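Long-range contacts in putative mandelate racemase (Salmonella typhimurium, PDB 2O56), which is of unknown function but binds magnesium and, as a member of the enolase superfamily, probably acts as a hydro-lyase on an as yet unidentified substrate: residues 7-12 against 30-35; 12-17 against 387-392; 200-205 against 239-244; 274-279 against 298-303. All coordinates share one frame; numbering follows the deposited sequence.

Contact 1. Residues 7-12 against 30-35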
# COMPACT_ATOMS: atom_id res chain seq x y z
N THR A 7 26.78 35.65 -26.48
CA THR A 7 26.96 36.09 -27.87
C THR A 7 27.19 34.93 -28.83
O THR A 7 26.77 34.98 -29.98
CB THR A 7 28.07 37.16 -28.01
OG1 THR A 7 29.25 36.71 -27.33
CG2 THR A 7 27.62 38.46 -27.38
N SER A 8 27.85 33.87 -28.34
CA SER A 8 28.06 32.67 -29.12
C SER A 8 28.39 31.48 -28.21
O SER A 8 28.76 31.67 -27.05
CB SER A 8 29.22 32.88 -30.11
OG SER A 8 30.46 32.90 -29.41
N VAL A 9 28.24 30.27 -28.74
CA VAL A 9 28.59 29.06 -28.02
C VAL A 9 29.42 28.19 -28.95
O VAL A 9 29.00 27.95 -30.08
CB VAL A 9 27.33 28.25 -27.55
CG1 VAL A 9 27.77 27.00 -26.77
CG2 VAL A 9 26.42 29.10 -26.68
N ASP A 10 30.57 27.74 -28.49
CA ASP A 10 31.39 26.81 -29.23
C ASP A 10 31.18 25.44 -28.65
O ASP A 10 31.24 25.27 -27.43
CB ASP A 10 32.86 27.19 -29.14
CG ASP A 10 33.11 28.64 -29.55
OD1 ASP A 10 32.90 28.96 -30.73
OD2 ASP A 10 33.49 29.45 -28.67
N ILE A 11 30.91 24.47 -29.51
CA ILE A 11 30.79 23.09 -29.09
C ILE A 11 32.00 22.33 -29.60
O ILE A 11 32.17 22.15 -30.81
CB ILE A 11 29.44 22.48 -29.54
CG1 ILE A 11 28.27 23.32 -29.00
CG2 ILE A 11 29.30 21.06 -29.01
CD1 ILE A 11 27.77 24.42 -29.92
N ILE A 12 32.85 21.90 -28.67
CA ILE A 12 34.22 21.47 -28.97
C ILE A 12 34.40 19.95 -28.84
O ILE A 12 34.19 19.37 -27.78
CB ILE A 12 35.25 22.23 -28.08
CG1 ILE A 12 35.12 23.74 -28.29
CG2 ILE A 12 36.69 21.77 -28.35
CD1 ILE A 12 35.64 24.60 -27.18
N VAL A 30 31.55 22.54 -23.90
CA VAL A 30 30.72 23.67 -24.31
C VAL A 30 31.40 24.90 -23.74
O VAL A 30 31.71 24.93 -22.56
CB VAL A 30 29.31 23.58 -23.70
CG1 VAL A 30 28.48 24.77 -24.10
CG2 VAL A 30 28.62 22.30 -24.13
N LYS A 31 31.68 25.87 -24.61
CA LYS A 31 32.32 27.11 -24.22
C LYS A 31 31.36 28.23 -24.58
O LYS A 31 31.04 28.43 -25.75
CB LYS A 31 33.63 27.30 -25.00
CG LYS A 31 34.43 28.54 -24.59
CD LYS A 31 35.75 28.59 -25.35
CE LYS A 31 36.39 29.97 -25.31
NZ LYS A 31 35.80 30.84 -26.32
N ILE A 32 30.89 28.95 -23.57
CA ILE A 32 29.83 29.89 -23.75
C ILE A 32 30.47 31.27 -23.68
O ILE A 32 31.26 31.55 -22.76
CB ILE A 32 28.78 29.74 -22.64
CG1 ILE A 32 28.08 28.38 -22.76
CG2 ILE A 32 27.73 30.84 -22.74
CD1 ILE A 32 26.84 28.26 -21.90
N ASN A 33 30.17 32.12 -24.66
CA ASN A 33 30.89 33.39 -24.80
C ASN A 33 29.96 34.55 -24.60
O ASN A 33 28.82 34.52 -25.05
CB ASN A 33 31.58 33.47 -26.18
CG ASN A 33 32.51 32.30 -26.43
OD1 ASN A 33 33.43 32.07 -25.66
ND2 ASN A 33 32.25 31.55 -27.49
N THR A 34 30.43 35.59 -23.92
CA THR A 34 29.56 36.70 -23.56
C THR A 34 30.02 38.01 -24.18
O THR A 34 31.17 38.14 -24.59
CB THR A 34 29.43 36.88 -22.03
OG1 THR A 34 30.71 37.17 -21.47
CG2 THR A 34 28.86 35.62 -21.36
N ASP A 35 29.13 38.99 -24.22
CA ASP A 35 29.50 40.33 -24.70
C ASP A 35 30.56 41.04 -23.84
O ASP A 35 31.14 42.03 -24.27
CB ASP A 35 28.26 41.20 -24.89
CG ASP A 35 27.44 41.37 -23.62
OD1 ASP A 35 27.81 40.83 -22.56
OD2 ASP A 35 26.40 42.07 -23.69
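Asn33 reaches across from its strand to Ser8 and Asp10 on the neighbouring one, and its carboxamide nitrogen spends a hydrogen bond on each. ND2 meets Asp10 OD2 at 2.7 Å and Ser8 OG at 3.0 Å. The acid oxygen lies almost in the amide plane, while ND2 itself stands above the carboxylate plane, 44° out of it. Asn33 chi1 (-56°) puts CG anti to the carbonyl carbon, and chi2 then turns ND2 to Ser8 and Asp10. Lys31, beside Asp10 and pointing the same way, curls at its last torsion so that NZ donates to Asn33 OD1 at 2.8 Å and makes a longer salt bridge of 3.6 Å to Asp10 OD2. Beyond this shell, Asp10 OD1 bonds Thr397 and Asn33 OD1 also bonds Ser39, drawing both flanking strands into the network. On the other face Val9 CG1 packs on Val30 CG1 at 3.6 Å; these branched aliphatics, with Ile32, suit a side covered by helices 52-66 and 93-114. The backbones underneath run antiparallel, with Asp10 and Lys31 a hydrogen-bonded pair. Near the start of strand 6-13 and the end of 28-34, Thr7 and Ser8 both face Asn33 in a classic beta bulge, where Thr7 N donates to Asn33 O at 2.7 Å and Ser8 N does so weakly. The sheet is that of the N-terminal domain of the mandelate racemase family. With its amide gripped at both ends, Asn33 is fixed in rotation, and the adjacent ammonium would tend to stabilise the negative charge on Asp10.

Contact 2. Residues 12-17 against 387-392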
# COMPACT_ATOMS: atom_id res chain seq x y z
N ILE A 12 32.85 21.90 -28.67
CA ILE A 12 34.22 21.47 -28.97
C ILE A 12 34.40 19.95 -28.84
O ILE A 12 34.19 19.37 -27.78
CB ILE A 12 35.25 22.23 -28.08
CG1 ILE A 12 35.12 23.74 -28.29
CG2 ILE A 12 36.69 21.77 -28.35
CD1 ILE A 12 35.64 24.60 -27.18
N ASP A 13 34.80 19.32 -29.94
CA ASP A 13 35.11 17.90 -29.95
C ASP A 13 36.60 17.74 -29.63
O ASP A 13 37.44 17.80 -30.52
CB ASP A 13 34.78 17.33 -31.34
CG ASP A 13 34.76 15.81 -31.37
OD1 ASP A 13 34.86 15.16 -30.32
OD2 ASP A 13 34.64 15.27 -32.49
N VAL A 14 36.90 17.55 -28.35
CA VAL A 14 38.24 17.76 -27.79
C VAL A 14 39.23 16.75 -28.35
O VAL A 14 39.09 15.55 -28.14
CB VAL A 14 38.21 17.68 -26.23
CG1 VAL A 14 39.64 17.71 -25.61
CG2 VAL A 14 37.32 18.80 -25.65
N ALA A 15 40.22 17.26 -29.09
CA ALA A 15 41.32 16.43 -29.64
C ALA A 15 42.26 15.98 -28.55
O ALA A 15 42.66 16.77 -27.69
CB ALA A 15 42.11 17.21 -30.72
N ASN A 16 42.65 14.71 -28.59
CA ASN A 16 43.33 14.07 -27.47
C ASN A 16 44.16 12.87 -27.89
O ASN A 16 43.86 12.21 -28.90
CB ASN A 16 42.33 13.65 -26.38
CG ASN A 16 41.31 12.63 -26.87
OD1 ASN A 16 40.20 13.00 -27.27
ND2 ASN A 16 41.67 11.34 -26.84
N ASP A 17 45.16 12.56 -27.09
CA ASP A 17 46.11 11.51 -27.44
C ASP A 17 45.75 10.09 -27.01
O ASP A 17 46.53 9.16 -27.25
CB ASP A 17 47.53 11.91 -27.05
CG ASP A 17 48.19 12.77 -28.11
OD1 ASP A 17 49.11 12.25 -28.78
OD2 ASP A 17 47.77 13.94 -28.29
N GLU A 387 44.61 26.82 -25.05
CA GLU A 387 44.52 27.39 -26.40
C GLU A 387 44.92 26.40 -27.50
O GLU A 387 44.29 26.35 -28.56
CB GLU A 387 45.38 28.66 -26.52
CG GLU A 387 44.78 29.90 -25.85
CD GLU A 387 43.43 30.30 -26.43
OE1 GLU A 387 43.24 30.19 -27.67
OE2 GLU A 387 42.57 30.75 -25.65
N GLU A 388 45.95 25.61 -27.22
CA GLU A 388 46.47 24.61 -28.16
C GLU A 388 45.45 23.51 -28.48
O GLU A 388 45.27 23.13 -29.64
CB GLU A 388 47.74 23.97 -27.59
CG GLU A 388 48.37 22.91 -28.48
CD GLU A 388 49.80 22.55 -28.08
OE1 GLU A 388 50.38 23.26 -27.22
OE2 GLU A 388 50.34 21.56 -28.62
N THR A 389 44.81 22.99 -27.44
CA THR A 389 43.72 22.03 -27.58
C THR A 389 42.57 22.63 -28.40
O THR A 389 42.04 22.00 -29.32
CB THR A 389 43.27 21.51 -26.20
OG1 THR A 389 44.35 20.78 -25.59
CG2 THR A 389 42.08 20.57 -26.33
N MET A 390 42.19 23.86 -28.07
CA MET A 390 41.08 24.49 -28.76
C MET A 390 41.36 24.75 -30.24
O MET A 390 40.47 24.60 -31.08
CB MET A 390 40.67 25.76 -28.05
CG MET A 390 40.04 25.48 -26.68
SD MET A 390 39.13 26.90 -26.06
CE MET A 390 40.43 27.84 -25.24
N LYS A 391 42.61 25.10 -30.54
CA LYS A 391 43.06 25.30 -31.92
C LYS A 391 42.89 24.06 -32.79
O LYS A 391 42.48 24.18 -33.93
CB LYS A 391 44.53 25.75 -31.95
CG LYS A 391 44.74 27.14 -32.50
CD LYS A 391 45.32 28.08 -31.45
CE LYS A 391 44.27 29.06 -30.94
NZ LYS A 391 43.25 28.40 -30.07
N LYS A 392 43.21 22.88 -32.25
CA LYS A 392 43.17 21.65 -33.04
C LYS A 392 41.93 20.76 -32.84
O LYS A 392 41.89 19.62 -33.30
CB LYS A 392 44.47 20.84 -32.88
CG LYS A 392 44.73 20.29 -31.49
CD LYS A 392 45.88 19.28 -31.52
CE LYS A 392 46.05 18.59 -30.16
NZ LYS A 392 47.08 19.26 -29.30
O HOH W 1 44.85 18.22 -26.68
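Ala15 carries the closest packing of the contact: its CB lies 3.5 Å from Lys392 O of the segment 387-392, and 4.1 Å from Lys392 CG. A small methyl suits this spot, because it can sit close against the helix backbone. Beside it, Val14 CG1 meets Thr389 CG2 at 3.8 Å, the two side chains slanting past each other. A Thr389 chi1 of -64° sets OG1 anti to the carbonyl carbon and leaves CG2 anti to the backbone N, facing Val14. Threonine fits because its other branch, OG1, serves polar partners. Further along, Ile12 CD1 approaches Met390 SD more loosely, at 4.3 Å. The helix belongs to the chain's C-terminal end, which returns to the N-terminal domain as it does across the enolase superfamily; the following strand 395-398 joins the same sheet as 6-13, and Ser393 OG bridges Thr389 O and Ala15 N. On the wetter side the link is indirect. One water donates to Ala15 O at 2.8 Å and also bonds Thr389 OG1 at 2.8 Å, a hydroxyl whose strongest protein partner is Thr386. Lys392 is exposed, its long chain running out past Ala15, and its NZ stays 5.5 Å from Asp17 OD2, so any attraction between these opposite charges would be mild.

Contact 3. Residues 200-205 against 239-244; sequences LGYDRM and EELGIF
Tyr202 and Glu240 supply the polar part of this contact, through one short hydrogen bond from the tyrosine OH to Glu240 OE2, 2.5 Å long. The acid oxygen is met on its anti side, with the hydroxyl 30° out of the carboxylate plane, and ring and carboxylate stand perpendicular. Tyr202 chi1 of 173° carries CG anti to the backbone N, from where the ring extends toward 239-244, while Glu240 is extended beyond CG, a length that lets an exposed acid reach the phenol. Tyrosine suits the place because its ring packs while its hydroxyl reaches the surface side.

The apolar part centres on Leu241, whose branched end fits between two helix residues. Its CD1 touches Met205 CG at 3.5 Å and Tyr202 CE1 at 3.8 Å. Ile243 CD1 adds a looser touch on Met205 CG, 4.2 Å away. Met205, buried and bent at its second and third torsions, also packs on Ile218 and Ala220 of strand 217-221. Leu241 O accepts a hydrogen bond from Arg209 NE.

Helix 195-212 is thus packed against the turn that follows helix 228-238 and leads to strand 246-247. A helix packed on the loop between the next helix and its strand, outside a row of parallel strands, is as expected for the TIM-barrel-like C-terminal domain of the enolase superfamily, whose strands 217-221 and 246-247 carry the magnesium ligands Glu221 and Glu247.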
# COMPACT_ATOMS: atom_id res chain seq x y z
N LEU A 200 34.65 -16.99 -10.18
CA LEU A 200 35.79 -16.20 -10.63
C LEU A 200 35.79 -14.78 -10.06
O LEU A 200 36.77 -14.35 -9.44
CB LEU A 200 35.81 -16.16 -12.16
CG LEU A 200 36.99 -15.45 -12.83
CD1 LEU A 200 38.34 -16.03 -12.38
CD2 LEU A 200 36.85 -15.53 -14.34
N GLY A 201 34.69 -14.06 -10.27
CA GLY A 201 34.44 -12.77 -9.63
C GLY A 201 34.65 -12.78 -8.13
O GLY A 201 35.33 -11.90 -7.60
N TYR A 202 34.07 -13.77 -7.43
CA TYR A 202 34.25 -13.88 -5.99
C TYR A 202 35.71 -14.09 -5.58
O TYR A 202 36.17 -13.51 -4.58
CB TYR A 202 33.42 -15.03 -5.41
CG TYR A 202 33.74 -15.26 -3.95
CD1 TYR A 202 33.16 -14.47 -2.97
CD2 TYR A 202 34.65 -16.25 -3.56
CE1 TYR A 202 33.47 -14.65 -1.63
CE2 TYR A 202 34.97 -16.43 -2.23
CZ TYR A 202 34.38 -15.63 -1.28
OH TYR A 202 34.69 -15.81 0.05
N ASP A 203 36.41 -14.96 -6.31
CA ASP A 203 37.82 -15.30 -5.99
C ASP A 203 38.73 -14.09 -6.20
O ASP A 203 39.62 -13.83 -5.39
CB ASP A 203 38.32 -16.46 -6.85
CG ASP A 203 37.72 -17.79 -6.44
OD1 ASP A 203 37.22 -17.94 -5.30
OD2 ASP A 203 37.73 -18.69 -7.30
N ARG A 204 38.52 -13.35 -7.29
CA ARG A 204 39.23 -12.09 -7.48
C ARG A 204 38.96 -11.12 -6.33
O ARG A 204 39.88 -10.52 -5.76
CB ARG A 204 38.84 -11.44 -8.82
CG ARG A 204 39.36 -12.15 -10.05
CD ARG A 204 38.47 -11.87 -11.22
NE ARG A 204 39.06 -12.25 -12.50
CZ ARG A 204 38.43 -12.17 -13.67
NH1 ARG A 204 37.18 -11.74 -13.73
NH2 ARG A 204 39.05 -12.54 -14.78
N MET A 205 37.70 -10.99 -5.95
CA MET A 205 37.31 -10.04 -4.91
C MET A 205 37.87 -10.46 -3.53
O MET A 205 38.30 -9.60 -2.75
CB MET A 205 35.79 -9.88 -4.87
CG MET A 205 35.32 -8.72 -4.03
SD MET A 205 35.27 -7.19 -4.94
CE MET A 205 33.96 -7.53 -6.11
N GLU A 239 28.83 -10.61 0.11
CA GLU A 239 28.42 -10.05 1.42
C GLU A 239 29.47 -10.16 2.54
O GLU A 239 29.71 -9.19 3.26
CB GLU A 239 27.14 -10.72 1.91
CG GLU A 239 25.91 -9.98 1.54
CD GLU A 239 24.66 -10.79 1.80
OE1 GLU A 239 24.74 -11.82 2.52
OE2 GLU A 239 23.61 -10.40 1.27
N GLU A 240 30.07 -11.33 2.68
CA GLU A 240 31.00 -11.60 3.78
C GLU A 240 32.35 -10.89 3.61
O GLU A 240 33.15 -10.84 4.54
CB GLU A 240 31.25 -13.11 3.88
CG GLU A 240 32.19 -13.62 2.76
CD GLU A 240 32.05 -15.10 2.45
OE1 GLU A 240 30.96 -15.68 2.66
OE2 GLU A 240 33.05 -15.69 1.99
N LEU A 241 32.61 -10.34 2.43
CA LEU A 241 33.88 -9.66 2.18
C LEU A 241 33.95 -8.22 2.71
O LEU A 241 34.99 -7.57 2.62
CB LEU A 241 34.26 -9.73 0.69
CG LEU A 241 34.33 -11.12 0.05
CD1 LEU A 241 34.69 -11.02 -1.42
CD2 LEU A 241 35.35 -12.01 0.76
N GLY A 242 32.85 -7.73 3.29
CA GLY A 242 32.82 -6.39 3.88
C GLY A 242 32.83 -5.32 2.79
O GLY A 242 33.68 -4.44 2.79
N ILE A 243 31.87 -5.39 1.87
CA ILE A 243 31.77 -4.47 0.71
C ILE A 243 31.20 -3.08 1.09
O ILE A 243 30.17 -2.99 1.77
CB ILE A 243 30.97 -5.17 -0.43
CG1 ILE A 243 31.65 -6.49 -0.80
CG2 ILE A 243 30.84 -4.29 -1.70
CD1 ILE A 243 33.06 -6.30 -1.43
N PHE A 244 31.90 -2.02 0.67
CA PHE A 244 31.60 -0.62 1.08
C PHE A 244 30.27 -0.17 0.47
O PHE A 244 29.35 0.25 1.18
CB PHE A 244 32.70 0.30 0.55
CG PHE A 244 32.76 1.64 1.20
CD1 PHE A 244 32.78 1.78 2.59
CD2 PHE A 244 32.86 2.79 0.42
CE1 PHE A 244 32.86 3.04 3.17
CE2 PHE A 244 32.95 4.06 0.99
CZ PHE A 244 32.93 4.18 2.37

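Contact 4. Residues 274-279 against 298-303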
# COMPACT_ATOMS: atom_id res chain seq x y z
N ARG A 274 23.51 6.80 -14.53
CA ARG A 274 22.47 6.69 -15.54
C ARG A 274 21.07 7.01 -15.06
O ARG A 274 20.08 6.57 -15.65
CB ARG A 274 22.55 5.34 -16.23
CG ARG A 274 23.71 5.26 -17.22
CD ARG A 274 23.79 3.90 -17.81
NE ARG A 274 24.45 2.97 -16.90
CZ ARG A 274 24.90 1.78 -17.27
NH1 ARG A 274 24.74 1.38 -18.52
NH2 ARG A 274 25.50 0.99 -16.39
N ILE A 275 20.99 7.82 -14.02
CA ILE A 275 19.74 8.34 -13.47
C ILE A 275 19.83 9.88 -13.49
O ILE A 275 20.81 10.46 -13.00
CB ILE A 275 19.59 7.88 -12.01
CG1 ILE A 275 19.62 6.36 -11.89
CG2 ILE A 275 18.30 8.38 -11.43
CD1 ILE A 275 19.61 5.83 -10.39
N TYR A 276 18.84 10.53 -14.07
CA TYR A 276 18.96 11.95 -14.43
C TYR A 276 17.91 12.81 -13.76
O TYR A 276 16.73 12.47 -13.75
CB TYR A 276 18.89 12.12 -15.96
CG TYR A 276 19.62 11.06 -16.72
CD1 TYR A 276 20.99 10.87 -16.54
CD2 TYR A 276 18.94 10.23 -17.60
CE1 TYR A 276 21.69 9.88 -17.21
CE2 TYR A 276 19.63 9.22 -18.28
CZ TYR A 276 21.01 9.06 -18.07
OH TYR A 276 21.70 8.10 -18.77
N TRP A 277 18.37 13.95 -13.22
CA TRP A 277 17.53 15.01 -12.65
C TRP A 277 16.88 14.59 -11.33
O TRP A 277 16.94 13.42 -10.94
CB TRP A 277 16.50 15.58 -13.63
CG TRP A 277 17.01 15.92 -15.01
CD1 TRP A 277 18.30 16.14 -15.38
CD2 TRP A 277 16.21 16.10 -16.19
NE1 TRP A 277 18.36 16.43 -16.73
CE2 TRP A 277 17.09 16.42 -17.24
CE3 TRP A 277 14.84 16.01 -16.45
CZ2 TRP A 277 16.64 16.64 -18.55
CZ3 TRP A 277 14.40 16.25 -17.75
CH2 TRP A 277 15.30 16.57 -18.78
N ARG A 278 16.32 15.55 -10.61
CA ARG A 278 15.53 15.24 -9.41
C ARG A 278 14.47 14.16 -9.73
O ARG A 278 14.25 13.25 -8.94
CB ARG A 278 14.80 16.51 -8.94
CG ARG A 278 15.64 17.53 -8.17
CD ARG A 278 14.91 18.88 -8.18
NE ARG A 278 14.99 19.53 -9.49
CZ ARG A 278 14.37 20.67 -9.81
NH1 ARG A 278 13.60 21.28 -8.92
NH2 ARG A 278 14.51 21.20 -11.02
N TRP A 279 13.78 14.31 -10.86
CA TRP A 279 12.74 13.37 -11.27
C TRP A 279 13.25 11.92 -11.38
O TRP A 279 12.56 10.96 -11.00
CB TRP A 279 12.11 13.83 -12.58
CG TRP A 279 11.34 15.12 -12.46
CD1 TRP A 279 9.98 15.26 -12.25
CD2 TRP A 279 11.86 16.46 -12.58
NE1 TRP A 279 9.64 16.60 -12.24
CE2 TRP A 279 10.76 17.36 -12.43
CE3 TRP A 279 13.15 16.98 -12.80
CZ2 TRP A 279 10.92 18.76 -12.48
CZ3 TRP A 279 13.30 18.37 -12.84
CH2 TRP A 279 12.18 19.24 -12.69
N CYS A 298 28.19 16.12 -15.34
CA CYS A 298 28.29 16.37 -16.78
C CYS A 298 27.26 15.58 -17.58
O CYS A 298 27.08 15.84 -18.78
CB CYS A 298 29.69 16.05 -17.29
SG CYS A 298 31.03 16.98 -16.51
N THR A 299 26.59 14.63 -16.93
CA THR A 299 25.52 13.82 -17.57
C THR A 299 24.14 14.07 -16.97
O THR A 299 23.15 14.09 -17.68
CB THR A 299 25.80 12.28 -17.53
OG1 THR A 299 27.18 12.01 -17.85
CG2 THR A 299 24.90 11.51 -18.51
N CYS A 300 24.06 14.25 -15.65
CA CYS A 300 22.79 14.09 -14.96
C CYS A 300 22.10 15.39 -14.59
O CYS A 300 21.14 15.40 -13.80
CB CYS A 300 22.95 13.18 -13.75
SG CYS A 300 23.72 11.59 -14.22
N GLY A 301 22.57 16.50 -15.15
CA GLY A 301 21.77 17.73 -15.18
C GLY A 301 22.55 19.02 -14.98
O GLY A 301 21.99 20.10 -15.11
N GLY A 302 23.84 18.90 -14.69
CA GLY A 302 24.70 20.08 -14.49
C GLY A 302 24.74 20.48 -13.04
O GLY A 302 24.20 19.79 -12.17
N ILE A 303 25.37 21.61 -12.75
CA ILE A 303 25.51 22.05 -11.37
C ILE A 303 24.17 22.44 -10.73
O ILE A 303 23.91 22.15 -9.56
CB ILE A 303 26.50 23.23 -11.29
CG1 ILE A 303 27.91 22.74 -11.64
CG2 ILE A 303 26.48 23.84 -9.95
CD1 ILE A 303 28.83 23.85 -12.13
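Tyr276 and Cys300 are brought together by similar first torsions: in each the gamma atom lies anti to its own carbonyl carbon, with chi1 -54° for the cysteine. This sets SG at the edge of the tyrosine ring, 3.7 Å from Tyr276 CD1, a sulfur-aromatic contact in which the sulfur lies 81° off the ring normal. A compact, polarisable thiol suits such a buried edge. Next to it, Thr299 CG2 touches Tyr276 CE1 at 3.8 Å, while the threonine hydroxyl turns to Gly45 O. The backbones are joined where Trp277 N donates to Cys300 O over 3.2 Å, the hydrogen making an angle of 148°. The same oxygen lies in the plane of the indole, at its edge, 3.3 Å from Trp277 CD1. Gly301 follows, its CA 3.8 Å from that CD1; glycine suits the place because a beta carbon would crowd the indole and, at this positive phi, the preceding carbonyl oxygen. Trp277 meets Trp78 edge-to-face, and Gly301 O accepts from Trp78 NE1, so the N-terminal domain closes over the junction. Gly90 of a neighbouring subunit packs on Tyr276. These loops follow barrel strands 269-271 and 292-293 and lead into the next helices, with the magnesium ligand Glu273 just before Arg274. With one direct hydrogen bond, the fit rests on shape matching at ring edges, Cys300 O being satisfied by the Trp277 N-H in buried surroundings.

Overall arrangement
From the N terminus, contact 1 closes first, pairing strands 6-13 and 28-34 of the antiparallel sheet. Contact 2 starts on the same strand, sharing Ile12, but reaches almost to the chain's end, so the two cross; they also touch, Lys31 packing on Met390. The long loop closed by contact 2 contains nearly the whole barrel domain, and within it contacts 3 and 4 are nested in series. Contact 3 joins helix 195-212 to the turn before strand 246-247 on the far side of the chain, with its centre about 47 Å from that of contact 1. Contact 4 joins two barrel loops near the N-terminal domain, about 22 Å from contact 1 between centres.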